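Local coordinates for hypothetical UPF0204 protein AF0625 (Archaeoglobus fulgidus, PDB 1YQE), which probably hydrolyses D-aminoacyl-tRNAs to free tRNA and D-amino acids, with zinc as cofactor, and so keeps mischarged tRNA from accumulating, at residues A[69-77]-A[145-155]; A[188-198]-A[210-220]. All coordinates share one frame; numbering follows the deposited sequence.

Interaction 1: residues A[69-77]-A[145-155]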
loop_
_atom_site.group_PDB
_atom_site.type_symbol
_atom_site.label_atom_id
_atom_site.label_comp_id
_atom_site.label_asym_id
_atom_site.label_seq_id
_atom_site.Cartn_x
_atom_site.Cartn_y
_atom_site.Cartn_z
ATOM N N ILE A 69 8.817 -18.093 -9.410
ATOM C CA ILE A 69 9.827 -17.458 -8.563
ATOM C C ILE A 69 9.394 -17.326 -7.114
ATOM O O ILE A 69 8.205 -17.307 -6.807
ATOM C CB ILE A 69 10.189 -16.036 -9.056
ATOM C CG1 ILE A 69 8.911 -15.253 -9.374
ATOM C CG2 ILE A 69 11.121 -16.120 -10.249
ATOM C CD1 ILE A 69 9.145 -13.763 -9.601
ATOM N N ASP A 70 10.379 -17.232 -6.229
ATOM C CA ASP A 70 10.133 -17.067 -4.801
ATOM C C ASP A 70 10.291 -15.595 -4.452
ATOM O O ASP A 70 11.268 -14.954 -4.850
ATOM C CB ASP A 70 11.142 -17.864 -3.982
ATOM C CG ASP A 70 10.832 -19.338 -3.940
ATOM O OD1 ASP A 70 9.958 -19.803 -4.703
ATOM O OD2 ASP A 70 11.480 -20.032 -3.132
ATOM N N PHE A 71 9.330 -15.062 -3.708
ATOM C CA PHE A 71 9.376 -13.666 -3.290
ATOM C C PHE A 71 8.606 -13.512 -1.983
ATOM O O PHE A 71 7.599 -14.184 -1.765
ATOM C CB PHE A 71 8.808 -12.765 -4.397
ATOM C CG PHE A 71 7.466 -13.198 -4.910
ATOM C CD1 PHE A 71 6.294 -12.723 -4.320
ATOM C CD2 PHE A 71 7.371 -14.084 -5.978
ATOM C CE1 PHE A 71 5.045 -13.125 -4.790
ATOM C CE2 PHE A 71 6.127 -14.494 -6.458
ATOM C CZ PHE A 71 4.960 -14.009 -5.860
ATOM N N GLU A 72 9.102 -12.642 -1.104
ATOM C CA GLU A 72 8.484 -12.426 0.201
ATOM C C GLU A 72 7.376 -11.385 0.212
ATOM O O GLU A 72 6.589 -11.328 1.155
ATOM C CB GLU A 72 9.550 -12.038 1.229
ATOM C CG GLU A 72 10.448 -10.902 0.782
ATOM C CD GLU A 72 11.499 -10.540 1.816
ATOM O OE1 GLU A 72 11.817 -11.389 2.677
ATOM O OE2 GLU A 72 12.016 -9.404 1.759
ATOM N N GLU A 73 7.317 -10.556 -0.823
ATOM C CA GLU A 73 6.279 -9.540 -0.890
ATOM C C GLU A 73 6.164 -8.954 -2.285
ATOM O O GLU A 73 7.046 -9.133 -3.125
ATOM C CB GLU A 73 6.559 -8.409 0.107
ATOM C CG GLU A 73 7.604 -7.403 -0.357
ATOM C CD GLU A 73 7.710 -6.203 0.569
ATOM O OE1 GLU A 73 8.546 -6.227 1.497
ATOM O OE2 GLU A 73 6.942 -5.241 0.378
ATOM N N ILE A 74 5.068 -8.242 -2.514
ATOM C CA ILE A 74 4.811 -7.604 -3.792
ATOM C C ILE A 74 4.605 -6.104 -3.648
ATOM O O ILE A 74 3.914 -5.643 -2.743
ATOM C CB ILE A 74 3.536 -8.169 -4.466
ATOM C CG1 ILE A 74 3.716 -9.655 -4.778
ATOM C CG2 ILE A 74 3.231 -7.396 -5.747
ATOM C CD1 ILE A 74 2.444 -10.320 -5.314
ATOM N N LEU A 75 5.230 -5.350 -4.542
ATOM C CA LEU A 75 5.049 -3.911 -4.593
ATOM C C LEU A 75 4.371 -3.680 -5.944
ATOM O O LEU A 75 5.015 -3.760 -6.994
ATOM C CB LEU A 75 6.387 -3.166 -4.544
ATOM C CG LEU A 75 7.145 -3.165 -3.213
ATOM C CD1 LEU A 75 8.060 -4.380 -3.130
ATOM C CD2 LEU A 75 7.972 -1.900 -3.104
ATOM N N PHE A 76 3.061 -3.445 -5.923
ATOM C CA PHE A 76 2.325 -3.193 -7.157
ATOM C C PHE A 76 2.604 -1.767 -7.592
ATOM O O PHE A 76 2.432 -0.837 -6.807
ATOM C CB PHE A 76 0.816 -3.346 -6.946
ATOM C CG PHE A 76 0.373 -4.754 -6.687
ATOM C CD1 PHE A 76 0.019 -5.158 -5.408
ATOM C CD2 PHE A 76 0.287 -5.674 -7.732
ATOM C CE1 PHE A 76 -0.420 -6.461 -5.166
ATOM C CE2 PHE A 76 -0.148 -6.977 -7.500
ATOM C CZ PHE A 76 -0.504 -7.370 -6.214
ATOM N N ALA A 77 3.035 -1.602 -8.840
ATOM C CA ALA A 77 3.330 -0.286 -9.394
ATOM C C ALA A 77 2.198 0.010 -10.364
ATOM O O ALA A 77 2.002 -0.718 -11.333
ATOM C CB ALA A 77 4.666 -0.311 -10.126
ATOM N N PRO A 145 -6.919 -5.954 -5.873
ATOM C CA PRO A 145 -7.303 -7.344 -5.613
ATOM C C PRO A 145 -7.359 -7.625 -4.105
ATOM O O PRO A 145 -6.530 -7.134 -3.333
ATOM C CB PRO A 145 -6.208 -8.128 -6.329
ATOM C CG PRO A 145 -4.983 -7.256 -6.057
ATOM C CD PRO A 145 -5.508 -5.859 -6.303
ATOM N N SER A 146 -8.348 -8.398 -3.676
ATOM C CA SER A 146 -8.472 -8.711 -2.261
ATOM C C SER A 146 -7.832 -10.049 -1.916
ATOM O O SER A 146 -7.410 -10.267 -0.781
ATOM C CB SER A 146 -9.943 -8.739 -1.850
ATOM O OG SER A 146 -10.635 -9.736 -2.573
ATOM N N GLU A 147 -7.752 -10.935 -2.903
ATOM C CA GLU A 147 -7.198 -12.260 -2.674
ATOM C C GLU A 147 -5.692 -12.351 -2.892
ATOM O O GLU A 147 -5.228 -12.991 -3.830
ATOM C CB GLU A 147 -7.925 -13.275 -3.555
ATOM C CG GLU A 147 -9.447 -13.126 -3.520
ATOM C CD GLU A 147 -10.019 -13.105 -2.111
ATOM O OE1 GLU A 147 -9.895 -14.117 -1.394
ATOM O OE2 GLU A 147 -10.598 -12.074 -1.715
ATOM N N ILE A 148 -4.937 -11.697 -2.015
ATOM C CA ILE A 148 -3.478 -11.705 -2.074
ATOM C C ILE A 148 -2.999 -12.096 -0.680
ATOM O O ILE A 148 -3.322 -11.424 0.298
ATOM C CB ILE A 148 -2.910 -10.312 -2.429
ATOM C CG1 ILE A 148 -3.463 -9.843 -3.782
ATOM C CG2 ILE A 148 -1.382 -10.369 -2.464
ATOM C CD1 ILE A 148 -3.053 -10.704 -4.982
ATOM N N SER A 149 -2.248 -13.192 -0.593
ATOM C CA SER A 149 -1.743 -13.690 0.685
ATOM C C SER A 149 -0.348 -13.182 1.006
ATOM O O SER A 149 0.033 -13.086 2.174
ATOM C CB SER A 149 -1.722 -15.222 0.689
ATOM O OG SER A 149 -3.036 -15.734 0.677
ATOM N N LYS A 150 0.428 -12.892 -0.026
ATOM C CA LYS A 150 1.774 -12.372 0.186
ATOM C C LYS A 150 1.632 -10.919 0.613
ATOM O O LYS A 150 0.711 -10.233 0.177
ATOM C CB LYS A 150 2.586 -12.445 -1.111
ATOM C CG LYS A 150 3.190 -13.809 -1.410
ATOM C CD LYS A 150 4.393 -14.085 -0.525
ATOM C CE LYS A 150 4.892 -15.519 -0.698
ATOM N NZ LYS A 150 5.229 -15.816 -2.111
ATOM N N PRO A 151 2.529 -10.432 1.489
ATOM C CA PRO A 151 2.421 -9.030 1.906
ATOM C C PRO A 151 2.470 -8.143 0.657
ATOM O O PRO A 151 3.233 -8.410 -0.269
ATOM C CB PRO A 151 3.646 -8.845 2.799
ATOM C CG PRO A 151 3.790 -10.212 3.436
ATOM C CD PRO A 151 3.570 -11.141 2.259
ATOM N N SER A 152 1.659 -7.095 0.613
ATOM C CA SER A 152 1.676 -6.236 -0.561
ATOM C C SER A 152 1.119 -4.844 -0.321
ATOM O O SER A 152 0.586 -4.543 0.744
ATOM C CB SER A 152 0.903 -6.897 -1.707
ATOM O OG SER A 152 -0.490 -6.912 -1.445
ATOM N N ALA A 153 1.262 -4.001 -1.336
ATOM C CA ALA A 153 0.759 -2.633 -1.295
ATOM C C ALA A 153 0.860 -2.052 -2.698
ATOM O O ALA A 153 1.600 -2.571 -3.540
ATOM C CB ALA A 153 1.574 -1.783 -0.305
ATOM N N PHE A 154 0.096 -0.992 -2.950
ATOM C CA PHE A 154 0.103 -0.322 -4.241
ATOM C C PHE A 154 0.830 1.014 -4.121
ATOM O O PHE A 154 0.542 1.810 -3.224
ATOM C CB PHE A 154 -1.327 -0.066 -4.733
ATOM C CG PHE A 154 -1.962 -1.254 -5.397
ATOM C CD1 PHE A 154 -2.290 -2.388 -4.662
ATOM C CD2 PHE A 154 -2.231 -1.237 -6.760
ATOM C CE1 PHE A 154 -2.882 -3.491 -5.282
ATOM C CE2 PHE A 154 -2.819 -2.329 -7.385
ATOM C CZ PHE A 154 -3.146 -3.460 -6.643
ATOM N N TYR A 155 1.775 1.234 -5.025
ATOM C CA TYR A 155 2.569 2.458 -5.074
ATOM C C TYR A 155 2.175 3.097 -6.394
ATOM O O TYR A 155 2.482 2.565 -7.457
ATOM C CB TYR A 155 4.053 2.095 -5.037
ATOM C CG TYR A 155 4.396 1.236 -3.839
ATOM C CD1 TYR A 155 4.093 -0.130 -3.817
ATOM C CD2 TYR A 155 4.950 1.802 -2.696
ATOM C CE1 TYR A 155 4.334 -0.906 -2.672
ATOM C CE2 TYR A 155 5.193 1.049 -1.562
ATOM C CZ TYR A 155 4.884 -0.303 -1.550
ATOM O OH TYR A 155 5.128 -1.025 -0.406
HETATM O O HOH W 1 7.183 -17.368 -3.195
HETATM O O HOH W 2 4.944 -3.821 -0.846
#
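Phe76 and Phe154 face each other across two parallel neighbours, strands 73-81 and 152-159, inside the mixed sheet of this deacylase. The strand segments run 4.7 Å apart at closest approach, with N-to-C directions 22° from each other. Their firm ladder is short: Phe76 N donates to Ala153 O, and Phe76 O accepts from Tyr155 N at 2.8 Å in a nearly straight bond. Upstream, Ile74 N is held by Pro151 O, while the return bond from Ala153 N to Ile74 O is weak.

On one side of the sheet the two phenylalanine rings form an offset stack, centroids 4.5 Å apart and planes at 21°. Phe76 CB sits over the centre of the Phe154 ring. The other face of the Phe76 ring is covered by CG2 of Ile74 in its own strand, so this ring is clamped between the two. Phe154 also meets the ring of His92, and its side chain lies about 6 Å from the bound pyrophosphate. The stack therefore probably lies just behind the ligand pocket.

On the other side, Leu75 lies across the Tyr155 ring, its CD2 over one face near the rim. Helix 114-125 covers this side. A water joins the strands here: it donates to Glu73 OE2 and Ile74 O and accepts from Tyr155 OH. Glu73 OE1 is bound by Thr116.

Before the strands, Lys150 reaches back to Phe71. Its chain is bent about CB-CG (chi2 -75°) and again at its end, which brings NZ over one face of the Phe71 ring in a cation-pi contact, 4.1 Å from the centroid. The same NZ donates to Phe71 O at 2.9 Å, and a second water accepts from it at 2.7 Å while also taking the N-H of Phe71.

Interaction 2: residues A[188-198]-A[210-220]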
loop_
_atom_site.group_PDB
_atom_site.type_symbol
_atom_site.label_atom_id
_atom_site.label_comp_id
_atom_site.label_asym_id
_atom_site.label_seq_id
_atom_site.Cartn_x
_atom_site.Cartn_y
_atom_site.Cartn_z
ATOM N N TRP A 188 8.957 -0.757 12.683
ATOM C CA TRP A 188 8.098 0.400 12.866
ATOM C C TRP A 188 6.843 -0.111 13.573
ATOM O O TRP A 188 6.448 -1.261 13.379
ATOM C CB TRP A 188 7.700 1.002 11.513
ATOM C CG TRP A 188 8.848 1.520 10.707
ATOM C CD1 TRP A 188 9.398 0.954 9.595
ATOM C CD2 TRP A 188 9.580 2.723 10.951
ATOM N NE1 TRP A 188 10.424 1.730 9.126
ATOM C CE2 TRP A 188 10.557 2.827 9.940
ATOM C CE3 TRP A 188 9.505 3.726 11.929
ATOM C CZ2 TRP A 188 11.455 3.897 9.872
ATOM C CZ3 TRP A 188 10.400 4.790 11.865
ATOM C CH2 TRP A 188 11.362 4.866 10.842
ATOM N N ASN A 189 6.234 0.736 14.399
ATOM C CA ASN A 189 5.005 0.378 15.105
ATOM C C ASN A 189 3.921 0.256 14.034
ATOM O O ASN A 189 3.798 1.129 13.171
ATOM C CB ASN A 189 4.653 1.470 16.116
ATOM C CG ASN A 189 5.701 1.607 17.206
ATOM O OD1 ASN A 189 5.977 0.652 17.931
ATOM N ND2 ASN A 189 6.295 2.791 17.322
ATOM N N VAL A 190 3.143 -0.822 14.086
ATOM C CA VAL A 190 2.111 -1.070 13.084
ATOM C C VAL A 190 0.693 -0.884 13.609
ATOM O O VAL A 190 0.331 -1.403 14.662
ATOM C CB VAL A 190 2.222 -2.506 12.515
ATOM C CG1 VAL A 190 1.231 -2.693 11.367
ATOM C CG2 VAL A 190 3.643 -2.780 12.048
ATOM N N ALA A 191 -0.115 -0.147 12.859
ATOM C CA ALA A 191 -1.491 0.076 13.268
ATOM C C ALA A 191 -2.469 -0.089 12.120
ATOM O O ALA A 191 -2.096 -0.061 10.952
ATOM C CB ALA A 191 -1.637 1.477 13.843
ATOM N N VAL A 192 -3.730 -0.307 12.477
ATOM C CA VAL A 192 -4.795 -0.366 11.503
ATOM C C VAL A 192 -5.462 0.968 11.822
ATOM O O VAL A 192 -5.628 1.308 12.988
ATOM C CB VAL A 192 -5.788 -1.512 11.777
ATOM C CG1 VAL A 192 -7.090 -1.242 11.039
ATOM C CG2 VAL A 192 -5.203 -2.834 11.300
ATOM N N GLY A 193 -5.822 1.737 10.804
ATOM C CA GLY A 193 -6.444 3.022 11.071
ATOM C C GLY A 193 -7.928 2.997 10.795
ATOM O O GLY A 193 -8.380 2.313 9.878
ATOM N N VAL A 194 -8.685 3.745 11.589
ATOM C CA VAL A 194 -10.130 3.807 11.437
ATOM C C VAL A 194 -10.590 5.263 11.479
ATOM O O VAL A 194 -10.371 5.964 12.466
ATOM C CB VAL A 194 -10.850 3.019 12.563
ATOM C CG1 VAL A 194 -12.363 3.187 12.442
ATOM C CG2 VAL A 194 -10.489 1.531 12.473
ATOM N N GLY A 195 -11.213 5.706 10.397
ATOM C CA GLY A 195 -11.706 7.068 10.329
ATOM C C GLY A 195 -11.003 7.895 9.274
ATOM O O GLY A 195 -9.926 7.526 8.802
ATOM N N GLY A 196 -11.619 9.015 8.901
ATOM C CA GLY A 196 -11.032 9.900 7.911
ATOM C C GLY A 196 -11.635 9.814 6.521
ATOM O O GLY A 196 -12.405 8.908 6.217
ATOM N N THR A 197 -11.293 10.782 5.681
ATOM C CA THR A 197 -11.761 10.809 4.303
ATOM C C THR A 197 -10.884 9.843 3.499
ATOM O O THR A 197 -9.895 9.328 4.023
ATOM C CB THR A 197 -11.669 12.229 3.718
ATOM O OG1 THR A 197 -10.382 12.786 4.012
ATOM C CG2 THR A 197 -12.756 13.116 4.317
ATOM N N HIS A 198 -11.238 9.610 2.237
ATOM C CA HIS A 198 -10.504 8.668 1.390
ATOM C C HIS A 198 -8.991 8.853 1.275
ATOM O O HIS A 198 -8.277 7.900 0.955
ATOM C CB HIS A 198 -11.122 8.622 -0.016
ATOM C CG HIS A 198 -11.051 9.920 -0.757
ATOM N ND1 HIS A 198 -11.652 11.074 -0.301
ATOM C CD2 HIS A 198 -10.460 10.243 -1.932
ATOM C CE1 HIS A 198 -11.435 12.052 -1.162
ATOM N NE2 HIS A 198 -10.713 11.574 -2.161
ATOM N N THR A 210 6.053 10.197 12.053
ATOM C CA THR A 210 6.155 9.402 13.270
ATOM C C THR A 210 6.829 8.044 13.055
ATOM O O THR A 210 7.286 7.732 11.961
ATOM C CB THR A 210 4.763 9.172 13.900
ATOM O OG1 THR A 210 4.004 8.286 13.072
ATOM C CG2 THR A 210 4.008 10.498 14.038
ATOM N N THR A 211 6.891 7.245 14.117
ATOM C CA THR A 211 7.502 5.924 14.051
ATOM C C THR A 211 6.418 4.880 13.777
ATOM O O THR A 211 6.635 3.684 13.949
ATOM C CB THR A 211 8.203 5.571 15.376
ATOM O OG1 THR A 211 7.255 5.652 16.449
ATOM C CG2 THR A 211 9.358 6.549 15.652
ATOM N N PHE A 212 5.252 5.352 13.347
ATOM C CA PHE A 212 4.129 4.469 13.059
ATOM C C PHE A 212 3.885 4.268 11.576
ATOM O O PHE A 212 4.082 5.172 10.761
ATOM C CB PHE A 212 2.838 5.021 13.670
ATOM C CG PHE A 212 2.456 4.388 14.972
ATOM C CD1 PHE A 212 2.964 4.869 16.176
ATOM C CD2 PHE A 212 1.564 3.317 14.997
ATOM C CE1 PHE A 212 2.588 4.300 17.390
ATOM C CE2 PHE A 212 1.179 2.737 16.206
ATOM C CZ PHE A 212 1.693 3.232 17.407
ATOM N N THR A 213 3.442 3.066 11.234
ATOM C CA THR A 213 3.106 2.750 9.862
ATOM C C THR A 213 1.734 2.107 9.956
ATOM O O THR A 213 1.254 1.836 11.054
ATOM C CB THR A 213 4.097 1.765 9.216
ATOM O OG1 THR A 213 3.746 1.596 7.837
ATOM C CG2 THR A 213 4.057 0.394 9.911
ATOM N N PHE A 214 1.107 1.878 8.810
ATOM C CA PHE A 214 -0.223 1.286 8.774
ATOM C C PHE A 214 -0.268 0.062 7.885
ATOM O O PHE A 214 0.558 -0.104 6.990
ATOM C CB PHE A 214 -1.238 2.298 8.229
ATOM C CG PHE A 214 -1.485 3.467 9.137
ATOM C CD1 PHE A 214 -2.469 3.403 10.116
ATOM C CD2 PHE A 214 -0.711 4.617 9.036
ATOM C CE1 PHE A 214 -2.681 4.467 10.991
ATOM C CE2 PHE A 214 -0.910 5.688 9.902
ATOM C CZ PHE A 214 -1.897 5.616 10.884
ATOM N N GLY A 215 -1.236 -0.801 8.170
ATOM C CA GLY A 215 -1.460 -1.971 7.353
ATOM C C GLY A 215 -2.687 -1.549 6.561
ATOM O O GLY A 215 -2.582 -1.077 5.430
ATOM N N HIS A 216 -3.856 -1.686 7.175
ATOM C CA HIS A 216 -5.098 -1.291 6.525
ATOM C C HIS A 216 -5.618 -0.012 7.166
ATOM O O HIS A 216 -5.227 0.338 8.282
ATOM C CB HIS A 216 -6.130 -2.416 6.632
ATOM C CG HIS A 216 -5.932 -3.496 5.614
ATOM N ND1 HIS A 216 -6.181 -3.302 4.273
ATOM C CD2 HIS A 216 -5.448 -4.755 5.729
ATOM C CE1 HIS A 216 -5.859 -4.393 3.605
ATOM N NE2 HIS A 216 -5.408 -5.289 4.464
ATOM N N ASN A 217 -6.474 0.688 6.433
ATOM C CA ASN A 217 -7.073 1.940 6.888
ATOM C C ASN A 217 -8.493 1.960 6.353
ATOM O O ASN A 217 -8.716 1.669 5.182
ATOM C CB ASN A 217 -6.313 3.144 6.326
ATOM C CG ASN A 217 -5.201 3.615 7.240
ATOM O OD1 ASN A 217 -5.434 3.905 8.411
ATOM N ND2 ASN A 217 -3.985 3.717 6.703
ATOM N N PHE A 218 -9.452 2.303 7.206
ATOM C CA PHE A 218 -10.842 2.328 6.780
ATOM C C PHE A 218 -11.474 3.715 6.893
ATOM O O PHE A 218 -11.536 4.310 7.973
ATOM C CB PHE A 218 -11.624 1.295 7.583
ATOM C CG PHE A 218 -11.065 -0.094 7.455
ATOM C CD1 PHE A 218 -11.090 -0.752 6.230
ATOM C CD2 PHE A 218 -10.461 -0.717 8.538
ATOM C CE1 PHE A 218 -10.512 -2.013 6.084
ATOM C CE2 PHE A 218 -9.883 -1.983 8.403
ATOM C CZ PHE A 218 -9.907 -2.625 7.178
ATOM N N ALA A 219 -11.936 4.220 5.756
ATOM C CA ALA A 219 -12.552 5.539 5.678
ATOM C C ALA A 219 -13.897 5.603 6.380
ATOM O O ALA A 219 -14.544 4.581 6.622
ATOM C CB ALA A 219 -12.728 5.938 4.220
ATOM N N LYS A 220 -14.315 6.821 6.697
ATOM C CA LYS A 220 -15.592 7.041 7.355
ATOM C C LYS A 220 -16.754 6.433 6.569
ATOM O O LYS A 220 -17.750 6.025 7.165
ATOM C CB LYS A 220 -15.818 8.547 7.563
ATOM C CG LYS A 220 -17.253 8.929 7.881
ATOM C CD LYS A 220 -17.356 10.351 8.414
ATOM C CE LYS A 220 -18.748 10.926 8.174
ATOM N NZ LYS A 220 -19.826 9.988 8.595
#
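The Phe212 ring carries Asn189 CB over the centre of one face, 3.5 Å from the ring centroid, with Ala191 CB at its edge. The amide of Asn189 is turned 40° from the ring plane, and its ND2 makes a weak bond to Thr211 OG1. Thr211 O lies in the plane of the Trp188 ring, at the CE3 edge. The Phe214 ring turns an edge to Gly193 N, with CD1 nearest.

These groups belong to a right-handed beta-alpha-beta crossover: strand 189-194, helix 201-209, then strand 212-218 parallel to the first at the margin of a four-stranded sheet. Asn189 N donates to Thr211 O, and Asn189 O takes Thr213 N at 2.8 Å. Ala191 repeats the pattern with Thr213 O and Gly215 N. The chain turns a corner at Gly215, and a beta bulge shifts the register by one between Ala191 and Gly193; the ladder resumes as Gly193 N donates to His216 O at 2.9 Å.

Gly193 leaves room for Asn217, whose OD1 stands 3.0 Å from Gly193 CA; a CB there would clash with it. On the side of Val190, Thr213 CG2 packs against Val190 CG2 at 3.8 Å, while its OG1 binds Pro114 O. Helix 201-209 covers Phe212 and Phe214 through Ile206.

Replacing Phe212 by alanine would probably leave Asn189 CB without its ring and open a gap beside Ala191 and Ile206. The chemistry implies a division of labour: backbone bonds set the register, and mostly apolar side chains fill the space between sheet and helix.

How the interactions relate
Both contacts are buried pairs of parallel strands, but in different sheets. Interaction 1 lies in the interior of the mixed sheet and joins strands far apart in sequence. Interaction 2 joins consecutive strands of a crossover at one margin of the parallel sheet. Their centres are 18 Å apart and they do not touch, yet helix 114-125 packs on both. Aromatic stacking, a lysine over a ring and two bridging waters mark interaction 1, which also sits nearer the pyrophosphate. Interaction 2 relies on a longer run of backbone bonds, a bulge and glycines, and reaches exposed residues at Thr197, His198 and Lys220.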